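Glycoside hydrolase family 12 (Spirochaeta thermophila, PDB 5LU3) is probably a cellulase, of which this chain is the C-terminal type A carbohydrate-binding module CBM64, a calcium-binding beta-sandwich that attaches to polysaccharide. Local coordinates at residues L8-D13 and Y18-D23; I70-S75 and S79-K84; N48-R53 and H58-A63. All blocks are in the same frame, centred on the assembly; numbering follows the deposited sequence.

Contact 1. Residues L8-D13 and Y18-D23; sequences LPFSYD and YLWKTD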
loop_
_atom_site.group_PDB
_atom_site.type_symbol
_atom_site.label_atom_id
_atom_site.label_comp_id
_atom_site.label_asym_id
_atom_site.label_seq_id
_atom_site.Cartn_x
_atom_site.Cartn_y
_atom_site.Cartn_z
ATOM N N LEU A 8 -3.137 -6.423 -7.124
ATOM C CA LEU A 8 -4.301 -5.910 -6.402
ATOM C C LEU A 8 -5.554 -6.690 -6.755
ATOM O O LEU A 8 -5.657 -7.220 -7.889
ATOM C CB LEU A 8 -4.492 -4.418 -6.672
ATOM C CG LEU A 8 -3.792 -3.485 -5.679
ATOM C CD1 LEU A 8 -2.372 -3.764 -5.383
ATOM C CD2 LEU A 8 -3.966 -2.041 -6.119
ATOM N N PRO A 9 -6.535 -6.773 -5.846
ATOM C CA PRO A 9 -6.486 -6.214 -4.505
ATOM C C PRO A 9 -5.541 -6.999 -3.609
ATOM O O PRO A 9 -5.314 -8.182 -3.841
ATOM C CB PRO A 9 -7.925 -6.363 -4.018
ATOM C CG PRO A 9 -8.450 -7.511 -4.789
ATOM C CD PRO A 9 -7.802 -7.447 -6.114
ATOM N N PHE A 10 -5.004 -6.312 -2.601
ATOM C CA PHE A 10 -4.004 -6.882 -1.740
ATOM C C PHE A 10 -4.253 -6.437 -0.314
ATOM O O PHE A 10 -4.535 -5.269 -0.073
ATOM C CB PHE A 10 -2.600 -6.439 -2.170
ATOM C CG PHE A 10 -1.512 -6.967 -1.283
ATOM C CD1 PHE A 10 -1.060 -8.264 -1.431
ATOM C CD2 PHE A 10 -0.921 -6.162 -0.308
ATOM C CE1 PHE A 10 -0.040 -8.750 -0.602
ATOM C CE2 PHE A 10 0.099 -6.650 0.492
ATOM C CZ PHE A 10 0.526 -7.931 0.352
ATOM N N SER A 11 -4.156 -7.356 0.631
ATOM C CA SER A 11 -4.122 -6.950 2.038
ATOM C C SER A 11 -3.171 -7.786 2.804
ATOM O O SER A 11 -2.788 -8.852 2.373
ATOM C CB SER A 11 -5.483 -7.007 2.696
ATOM O OG SER A 11 -5.988 -8.300 2.685
ATOM N N TYR A 12 -2.735 -7.239 3.933
ATOM C CA TYR A 12 -1.856 -7.981 4.812
ATOM C C TYR A 12 -2.263 -7.698 6.259
ATOM O O TYR A 12 -2.617 -6.574 6.597
ATOM C CB TYR A 12 -0.375 -7.642 4.588
ATOM C CG TYR A 12 0.511 -8.584 5.301
ATOM C CD1 TYR A 12 0.854 -9.801 4.727
ATOM C CD2 TYR A 12 0.956 -8.304 6.588
ATOM C CE1 TYR A 12 1.647 -10.704 5.405
ATOM C CE2 TYR A 12 1.713 -9.208 7.280
ATOM C CZ TYR A 12 2.063 -10.407 6.678
ATOM O OH TYR A 12 2.837 -11.317 7.354
ATOM N N ASP A 13 -2.152 -8.738 7.094
ATOM C CA ASP A 13 -2.439 -8.650 8.524
ATOM C C ASP A 13 -1.280 -9.194 9.340
ATOM O O ASP A 13 -0.796 -10.298 9.066
ATOM C CB ASP A 13 -3.699 -9.439 8.840
ATOM C CG ASP A 13 -4.924 -8.847 8.214
ATOM O OD1 ASP A 13 -5.318 -7.767 8.654
ATOM O OD2 ASP A 13 -5.465 -9.448 7.257
ATOM N N TYR A 18 7.996 -5.846 5.649
ATOM C CA TYR A 18 7.856 -6.435 4.330
ATOM C C TYR A 18 8.043 -5.393 3.253
ATOM O O TYR A 18 7.726 -4.205 3.436
ATOM C CB TYR A 18 6.494 -7.140 4.149
ATOM C CG TYR A 18 6.237 -8.132 5.247
ATOM C CD1 TYR A 18 6.965 -9.309 5.326
ATOM C CD2 TYR A 18 5.366 -7.838 6.279
ATOM C CE1 TYR A 18 6.769 -10.210 6.382
ATOM C CE2 TYR A 18 5.181 -8.710 7.339
ATOM C CZ TYR A 18 5.874 -9.882 7.391
ATOM O OH TYR A 18 5.687 -10.731 8.466
ATOM N N LEU A 19 8.525 -5.870 2.111
ATOM C CA LEU A 19 8.706 -5.052 0.895
ATOM C C LEU A 19 7.898 -5.680 -0.231
ATOM O O LEU A 19 8.124 -6.841 -0.578
ATOM C CB LEU A 19 10.178 -5.003 0.513
ATOM C CG LEU A 19 11.112 -4.450 1.573
ATOM C CD1 LEU A 19 12.551 -4.569 1.102
ATOM C CD2 LEU A 19 10.766 -3.008 1.886
ATOM N N TRP A 20 6.993 -4.903 -0.831
ATOM C CA TRP A 20 6.149 -5.395 -1.922
ATOM C C TRP A 20 6.240 -4.416 -3.075
ATOM O O TRP A 20 6.477 -3.239 -2.859
ATOM C CB TRP A 20 4.693 -5.503 -1.527
ATOM C CG TRP A 20 4.432 -6.416 -0.384
ATOM C CD1 TRP A 20 4.782 -7.712 -0.284
ATOM C CD2 TRP A 20 3.825 -6.069 0.858
ATOM N NE1 TRP A 20 4.375 -8.220 0.919
ATOM C CE2 TRP A 20 3.780 -7.227 1.641
ATOM C CE3 TRP A 20 3.273 -4.890 1.368
ATOM C CZ2 TRP A 20 3.215 -7.236 2.944
ATOM C CZ3 TRP A 20 2.697 -4.913 2.644
ATOM C CH2 TRP A 20 2.682 -6.078 3.396
ATOM N N LYS A 21 5.987 -4.896 -4.288
ATOM C CA LYS A 21 5.852 -3.996 -5.416
ATOM C C LYS A 21 4.683 -4.414 -6.272
ATOM O O LYS A 21 4.318 -5.581 -6.294
ATOM C CB LYS A 21 7.147 -3.894 -6.233
ATOM C CG LYS A 21 7.550 -5.155 -6.953
ATOM C CD LYS A 21 8.862 -5.010 -7.693
ATOM C CE LYS A 21 9.220 -6.325 -8.371
ATOM N NZ LYS A 21 10.521 -6.252 -9.054
ATOM N N THR A 22 4.096 -3.446 -6.960
ATOM C CA THR A 22 3.006 -3.708 -7.871
ATOM C C THR A 22 2.997 -2.669 -8.952
ATOM O O THR A 22 3.422 -1.544 -8.742
ATOM C CB THR A 22 1.644 -3.739 -7.123
ATOM O OG1 THR A 22 0.598 -4.124 -8.001
ATOM C CG2 THR A 22 1.302 -2.406 -6.480
ATOM N N ASP A 23 2.446 -3.028 -10.102
ATOM C CA ASP A 23 2.161 -2.037 -11.128
ATOM C C ASP A 23 0.651 -1.825 -11.300
ATOM O O ASP A 23 0.242 -1.308 -12.340
ATOM C CB ASP A 23 2.860 -2.347 -12.452
ATOM C CG ASP A 23 2.340 -3.580 -13.135
ATOM O OD1 ASP A 23 1.548 -4.307 -12.533
ATOM O OD2 ASP A 23 2.724 -3.832 -14.313
#
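Phe10 and Tyr12 face Trp20 and Tyr18 across two nearly antiparallel strands, 10-13 and 18-22, whose axes come no closer than 11.0 Å, too far for backbone pairing, so that side chains alone bridge them. Trp20 is the broad plate in the middle. Phe10 drives its ring edge into one face of the indole, with CZ over the centre of the ring system and 3.6 Å from CE2 of Trp20; the planes stand at 66°, a T-shaped pair. With chi1 at 178°, Phe10 holds its CG anti to the backbone N, and the ring reaches straight across. The opposite face of the indole is covered by the CB of Tyr18, so Trp20 is gripped on both faces, a fitting place for the largest flat side chain. Tyr12 also reaches the indole, obliquely, its CB 3.6 Å from Trp20 CH2. The Tyr12 ring then meets Tyr18 at 53°, CE2 of Tyr12 being 3.5 Å from CE2 of Tyr18. The hydroxyls end 3.1 Å apart, Tyr12 OH to Tyr18 OH, and that of Tyr18 is hydrogen-bonded to the backbone O of Ala15. Tyrosine suits this margin of the aromatic cluster, since it adds packing surface while carrying a polar end. At the other end Leu8, just before its strand, rests CD1 4.0 Å from Thr22 OG1, an oxygen hydrogen-bonded to Met6 O and Asp24 N; close by are Asp7, Asp23 and Asp24, calcium-site residues seen in structures of this protein. The two strands belong to opposite sheets of the sandwich: 10-13 is an outermost strand that pairs with 80-85, whereas 16-22 lies between 4-5 and 68-74, with Tyr72 and Val81 closing over Trp20 and Tyr12.

Contact 2. Residues I70-S75 and S79-K84; sequences IHYKGS and SHVEMK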
loop_
_atom_site.group_PDB
_atom_site.type_symbol
_atom_site.label_atom_id
_atom_site.label_comp_id
_atom_site.label_asym_id
_atom_site.label_seq_id
_atom_site.Cartn_x
_atom_site.Cartn_y
_atom_site.Cartn_z
ATOM N N ILE A 70 6.473 -0.603 -1.976
ATOM C CA ILE A 70 5.801 -0.463 -0.680
ATOM C C ILE A 70 6.647 -1.082 0.413
ATOM O O ILE A 70 7.063 -2.235 0.298
ATOM C CB ILE A 70 4.446 -1.184 -0.740
ATOM C CG1 ILE A 70 3.588 -0.667 -1.899
ATOM C CG2 ILE A 70 3.719 -1.053 0.591
ATOM C CD1 ILE A 70 2.850 -1.741 -2.619
ATOM N N HIS A 71 6.859 -0.303 1.472
ATOM C CA HIS A 71 7.533 -0.774 2.671
ATOM C C HIS A 71 6.550 -0.710 3.824
ATOM O O HIS A 71 6.030 0.348 4.145
ATOM C CB HIS A 71 8.722 0.135 2.928
ATOM C CG HIS A 71 9.549 -0.230 4.110
ATOM N ND1 HIS A 71 10.563 0.587 4.536
ATOM C CD2 HIS A 71 9.505 -1.260 4.998
ATOM C CE1 HIS A 71 11.143 0.068 5.603
ATOM N NE2 HIS A 71 10.513 -1.048 5.911
ATOM N N TYR A 72 6.270 -1.884 4.392
ATOM C CA TYR A 72 5.328 -2.070 5.504
ATOM C C TYR A 72 6.091 -2.475 6.751
ATOM O O TYR A 72 6.975 -3.343 6.691
ATOM C CB TYR A 72 4.386 -3.203 5.137
ATOM C CG TYR A 72 3.432 -3.760 6.178
ATOM C CD1 TYR A 72 3.875 -4.601 7.207
ATOM C CD2 TYR A 72 2.065 -3.498 6.104
ATOM C CE1 TYR A 72 2.980 -5.173 8.095
ATOM C CE2 TYR A 72 1.158 -4.062 7.014
ATOM C CZ TYR A 72 1.627 -4.901 8.005
ATOM O OH TYR A 72 0.724 -5.480 8.848
ATOM N N LYS A 73 5.712 -1.906 7.892
ATOM C CA LYS A 73 6.185 -2.428 9.178
ATOM C C LYS A 73 5.036 -2.294 10.184
ATOM O O LYS A 73 4.429 -1.212 10.320
ATOM C CB LYS A 73 7.439 -1.701 9.674
ATOM C CG LYS A 73 7.994 -2.304 10.959
ATOM C CD LYS A 73 9.172 -1.515 11.507
ATOM C CE LYS A 73 9.757 -2.169 12.746
ATOM N NZ LYS A 73 8.794 -2.196 13.881
ATOM N N GLY A 74 4.761 -3.402 10.871
ATOM C CA GLY A 74 3.812 -3.421 11.971
ATOM C C GLY A 74 4.335 -4.289 13.078
ATOM O O GLY A 74 5.134 -5.200 12.852
ATOM N N SER A 75 3.894 -3.977 14.293
ATOM C CA SER A 75 4.335 -4.690 15.479
ATOM C C SER A 75 3.232 -5.462 16.214
ATOM O O SER A 75 3.497 -6.025 17.277
ATOM C CB SER A 75 5.000 -3.695 16.424
ATOM O OG SER A 75 6.193 -3.205 15.870
ATOM N N SER A 79 -2.035 -5.198 13.207
ATOM C CA SER A 79 -1.493 -4.330 12.180
ATOM C C SER A 79 -2.087 -4.746 10.814
ATOM O O SER A 79 -2.259 -5.928 10.541
ATOM C CB SER A 79 0.021 -4.477 12.142
ATOM O OG SER A 79 0.657 -3.955 13.292
ATOM N N HIS A 80 -2.396 -3.783 9.952
ATOM C CA HIS A 80 -3.129 -4.079 8.736
ATOM C C HIS A 80 -2.864 -3.054 7.636
ATOM O O HIS A 80 -2.817 -1.859 7.905
ATOM C CB HIS A 80 -4.625 -4.069 9.067
ATOM C CG HIS A 80 -5.513 -4.260 7.887
ATOM N ND1 HIS A 80 -5.797 -5.497 7.358
ATOM C CD2 HIS A 80 -6.179 -3.363 7.130
ATOM C CE1 HIS A 80 -6.624 -5.355 6.342
ATOM N NE2 HIS A 80 -6.882 -4.072 6.192
ATOM N N VAL A 81 -2.800 -3.545 6.396
ATOM C CA VAL A 81 -2.909 -2.694 5.214
ATOM C C VAL A 81 -3.880 -3.358 4.246
ATOM O O VAL A 81 -3.993 -4.583 4.174
ATOM C CB VAL A 81 -1.537 -2.459 4.529
ATOM C CG1 VAL A 81 -0.921 -3.727 3.946
ATOM C CG2 VAL A 81 -1.639 -1.375 3.463
ATOM N N GLU A 82 -4.547 -2.533 3.451
ATOM C CA GLU A 82 -5.336 -2.995 2.304
ATOM C C GLU A 82 -5.222 -2.013 1.142
ATOM O O GLU A 82 -5.109 -0.811 1.342
ATOM C CB GLU A 82 -6.805 -3.214 2.665
ATOM C CG GLU A 82 -7.544 -1.967 3.130
ATOM C CD GLU A 82 -8.851 -2.250 3.819
ATOM O OE1 GLU A 82 -8.886 -3.194 4.640
ATOM O OE2 GLU A 82 -9.828 -1.530 3.566
ATOM N N MET A 83 -5.253 -2.573 -0.061
ATOM C CA MET A 83 -5.146 -1.821 -1.313
ATOM C C MET A 83 -6.159 -2.447 -2.223
ATOM O O MET A 83 -5.993 -3.582 -2.651
ATOM C CB MET A 83 -3.724 -1.958 -1.875
ATOM C CG MET A 83 -2.649 -1.731 -0.849
ATOM S SD MET A 83 -1.014 -1.791 -1.556
ATOM C CE MET A 83 -0.070 -1.711 -0.059
ATOM N N LYS A 84 -7.287 -1.769 -2.394
ATOM C CA LYS A 84 -8.480 -2.440 -2.921
ATOM C C LYS A 84 -9.515 -1.447 -3.428
ATOM O O LYS A 84 -9.286 -0.230 -3.410
ATOM C CB LYS A 84 -9.031 -3.406 -1.856
ATOM C CG LYS A 84 -9.263 -2.765 -0.501
ATOM C CD LYS A 84 -9.887 -3.762 0.450
ATOM C CE LYS A 84 -11.380 -3.805 0.296
ATOM N NZ LYS A 84 -11.900 -4.805 1.276
#
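Tyr72 and Val81 lie alongside one another, pointing opposite ways, at the middle of this buried contact, CD2 of the tyrosine lying 3.7 Å from CG1 of the valine. Val81 sets that methyl between its backbone N and carbonyl carbon (chi1 65°), which turns it towards CD2 and CE2 of the ring, met obliquely; a short branched residue fits beside so long a neighbour. The phenol continues to the residue just before the second strand, where Tyr72 OH is 3.5 Å from Ser79 CB. Its hydroxyl is buried but satisfied by a hydrogen bond with Gly14 O. Farther along, Ile70 and Met83 meet tip to tip, CE of the methionine 3.9 Å from CD1 of the isoleucine, the extended thioether chain filling the greater width there. At the other end, Gly74 has no side chain, and Ser79 OG can therefore come within 3.5 Å of its CA. Strands 70-74 and 80-84 run antiparallel at 150° with axes 8.7 Å apart and lie in different sheets. The five residues 75-79 that join them make a beta-arch, in which side chains rather than backbone groups face each other, rather than a hairpin. Behind this layer, Ser79 OG is hydrogen-bonded to Asn39 O and Leu76 N, so a small hydroxyl ties the turn to strand 33-40. His80 and Glu82 point to the other side of their strand: His80 NE2 donates to Glu82 OE1 at 2.7 Å, close to the imidazole plane and on the anti side of the carboxylate. Asp13 OD1 is hydrogen-bonded to His80 ND1, Trp38 stacks on the imidazole, and Tyr34 OH bonds the second carboxylate oxygen, Glu82 OE2.

Contact 3. Residues N48-R53 and H58-A63; sequences NDYTNR and HQVPPA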
loop_
_atom_site.group_PDB
_atom_site.type_symbol
_atom_site.label_atom_id
_atom_site.label_comp_id
_atom_site.label_asym_id
_atom_site.label_seq_id
_atom_site.Cartn_x
_atom_site.Cartn_y
_atom_site.Cartn_z
ATOM N N ASN A 48 6.921 8.058 -0.024
ATOM C CA ASN A 48 5.889 8.876 0.551
ATOM C C ASN A 48 5.276 8.164 1.734
ATOM O O ASN A 48 4.984 6.964 1.694
ATOM C CB ASN A 48 4.825 9.134 -0.494
ATOM C CG ASN A 48 5.399 9.787 -1.703
ATOM O OD1 ASN A 48 5.710 10.973 -1.679
ATOM N ND2 ASN A 48 5.553 9.030 -2.761
ATOM N N ASP A 49 5.067 8.932 2.781
ATOM C CA ASP A 49 4.527 8.427 4.051
ATOM C C ASP A 49 3.001 8.391 4.028
ATOM O O ASP A 49 2.344 9.439 3.963
ATOM C CB ASP A 49 5.020 9.376 5.136
ATOM C CG ASP A 49 4.487 9.110 6.484
ATOM O OD1 ASP A 49 3.834 8.083 6.715
ATOM O OD2 ASP A 49 4.794 9.962 7.342
ATOM N N TYR A 50 2.461 7.167 4.111
ATOM C CA TYR A 50 1.021 6.926 4.234
ATOM C C TYR A 50 0.697 6.095 5.451
ATOM O O TYR A 50 -0.319 5.424 5.500
ATOM C CB TYR A 50 0.467 6.286 2.960
ATOM C CG TYR A 50 0.791 7.053 1.685
ATOM C CD1 TYR A 50 0.210 8.264 1.419
ATOM C CD2 TYR A 50 1.695 6.538 0.759
ATOM C CE1 TYR A 50 0.543 8.990 0.300
ATOM C CE2 TYR A 50 1.984 7.230 -0.377
ATOM C CZ TYR A 50 1.401 8.448 -0.618
ATOM O OH TYR A 50 1.728 9.148 -1.759
ATOM N N THR A 51 1.530 6.200 6.476
ATOM C CA THR A 51 1.381 5.301 7.618
ATOM C C THR A 51 0.054 5.588 8.328
ATOM O O THR A 51 -0.131 6.673 8.855
ATOM C CB THR A 51 2.515 5.509 8.630
ATOM O OG1 THR A 51 3.764 5.372 7.935
ATOM C CG2 THR A 51 2.446 4.457 9.749
ATOM N N ASN A 52 -0.849 4.600 8.362
ATOM C CA ASN A 52 -2.133 4.689 9.032
ATOM C C ASN A 52 -3.040 5.793 8.477
ATOM O O ASN A 52 -3.869 6.349 9.217
ATOM C CB ASN A 52 -1.940 4.841 10.548
ATOM C CG ASN A 52 -1.150 3.705 11.155
ATOM O OD1 ASN A 52 -1.286 2.563 10.748
ATOM N ND2 ASN A 52 -0.298 4.019 12.112
ATOM N N ARG A 53 -2.919 6.056 7.174
ATOM C CA ARG A 53 -3.695 7.093 6.506
ATOM C C ARG A 53 -4.354 6.530 5.259
ATOM O O ARG A 53 -3.784 5.723 4.550
ATOM C CB ARG A 53 -2.803 8.275 6.128
ATOM C CG ARG A 53 -2.198 8.961 7.332
ATOM C CD ARG A 53 -1.253 10.094 6.956
ATOM N NE ARG A 53 -0.691 10.682 8.165
ATOM C CZ ARG A 53 -1.146 11.752 8.816
ATOM N NH1 ARG A 53 -2.143 12.493 8.354
ATOM N NH2 ARG A 53 -0.527 12.134 9.924
ATOM N N HIS A 58 -4.655 6.791 -7.004
ATOM C CA HIS A 58 -4.282 7.795 -7.992
ATOM C C HIS A 58 -3.575 8.981 -7.381
ATOM O O HIS A 58 -2.994 9.786 -8.115
ATOM C CB HIS A 58 -5.514 8.261 -8.797
ATOM C CG HIS A 58 -6.426 9.151 -8.049
ATOM N ND1 HIS A 58 -7.595 8.724 -7.458
ATOM C CD2 HIS A 58 -6.332 10.468 -7.778
ATOM C CE1 HIS A 58 -8.178 9.743 -6.851
ATOM N NE2 HIS A 58 -7.405 10.804 -6.994
ATOM N N GLN A 59 -3.599 9.117 -6.065
ATOM C CA GLN A 59 -2.838 10.179 -5.372
ATOM C C GLN A 59 -1.364 9.820 -5.131
ATOM O O GLN A 59 -0.576 10.692 -4.813
ATOM C CB GLN A 59 -3.478 10.498 -4.029
ATOM C CG GLN A 59 -4.879 11.062 -4.141
ATOM C CD GLN A 59 -5.446 11.421 -2.777
ATOM O OE1 GLN A 59 -5.827 10.526 -2.006
ATOM N NE2 GLN A 59 -5.471 12.692 -2.455
ATOM N N VAL A 60 -1.026 8.539 -5.291
ATOM C CA VAL A 60 0.306 8.031 -4.985
ATOM C C VAL A 60 1.121 8.012 -6.268
ATOM O O VAL A 60 0.820 7.228 -7.194
ATOM C CB VAL A 60 0.258 6.620 -4.368
ATOM C CG1 VAL A 60 1.654 6.203 -3.961
ATOM C CG2 VAL A 60 -0.694 6.570 -3.176
ATOM N N PRO A 61 2.169 8.848 -6.349
ATOM C CA PRO A 61 2.956 8.834 -7.577
ATOM C C PRO A 61 3.654 7.512 -7.803
ATOM O O PRO A 61 4.195 6.932 -6.850
ATOM C CB PRO A 61 3.981 9.948 -7.347
ATOM C CG PRO A 61 3.429 10.798 -6.229
ATOM C CD PRO A 61 2.670 9.840 -5.379
ATOM N N PRO A 62 3.635 7.014 -9.048
ATOM C CA PRO A 62 4.439 5.846 -9.349
ATOM C C PRO A 62 5.922 6.213 -9.339
ATOM O O PRO A 62 6.292 7.379 -9.372
ATOM C CB PRO A 62 4.012 5.489 -10.787
ATOM C CG PRO A 62 3.629 6.787 -11.379
ATOM C CD PRO A 62 2.965 7.547 -10.252
ATOM N N ALA A 63 6.766 5.205 -9.341
ATOM C CA ALA A 63 8.180 5.406 -9.611
ATOM C C ALA A 63 8.356 5.568 -11.114
ATOM O O ALA A 63 7.433 5.383 -11.906
ATOM C CB ALA A 63 8.982 4.233 -9.085
HETATM O O HOH W 1 0.127 11.354 -2.195
#
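Gln59 meets Tyr50 through a water, which donates to Gln59 O at 2.8 Å and is hydrogen-bonded to Tyr50 OH, also at 2.8 Å. The water lies in the plane of the phenol ring, at its edge. The two oxygens themselves stand 4.1 Å apart, Tyr50 OH to Gln59 O, a gap the water spans. The amide end of Gln59 is occupied elsewhere, its OE1 taking the backbone N-H of Ala56. Val60 is next and makes the apolar part of the contact. Its CG1 is anti to the backbone N (chi1 -175°), and both branches address the far half of the tyrosine: CG1 sits 3.7 Å from Tyr50 CE2, CG2 3.8 Å from Tyr50 CZ. A beta-branched residue thus gives the ring two methyls at once. Pro61 follows with CD 3.8 Å from Tyr50 OH; being rigid, it keeps the chain extended past the phenol, and its carbonyl accepts from Asn46 ND2. Across from these residues, Tyr50 opens a type II turn ending at Arg53, in which Asn52 has the positive phi that asparagine tolerates well. Asp49 braces the turn: its OD1 accepts from Thr51 N, an Asx turn, and from Thr51 OG1, the two donors coming from opposite faces of the carboxylate plane. The contact lies near the surface. It joins the end of the outermost strand 48-49 to the loop leading from 55-56 towards 68-74, with Ile45 of strand 42-45 and Val55 of strand 55-56 packing against both Tyr50 and Val60.

In the fold
Along the chain contact 1 comes first, contact 3 second and contact 2 last. Contacts 1 and 2 have centres about 8 Å apart and touch: strands 16-22 and 68-74 are neighbours in one sheet, 10-13 and 80-85 in the other, so two adjacent beta-arches bind the same pair of sheets through a shared aromatic and aliphatic core. Contact 3 lies about 13 Å from contact 1 and 12 Å from contact 2, centre to centre, and touches neither; it lies across the chain's centre from contact 1. Thus contacts 1 and 2 join the two sheets side by side, with the calcium near contact 1, while contact 3 closes the opposite edge of this nearly all-beta module.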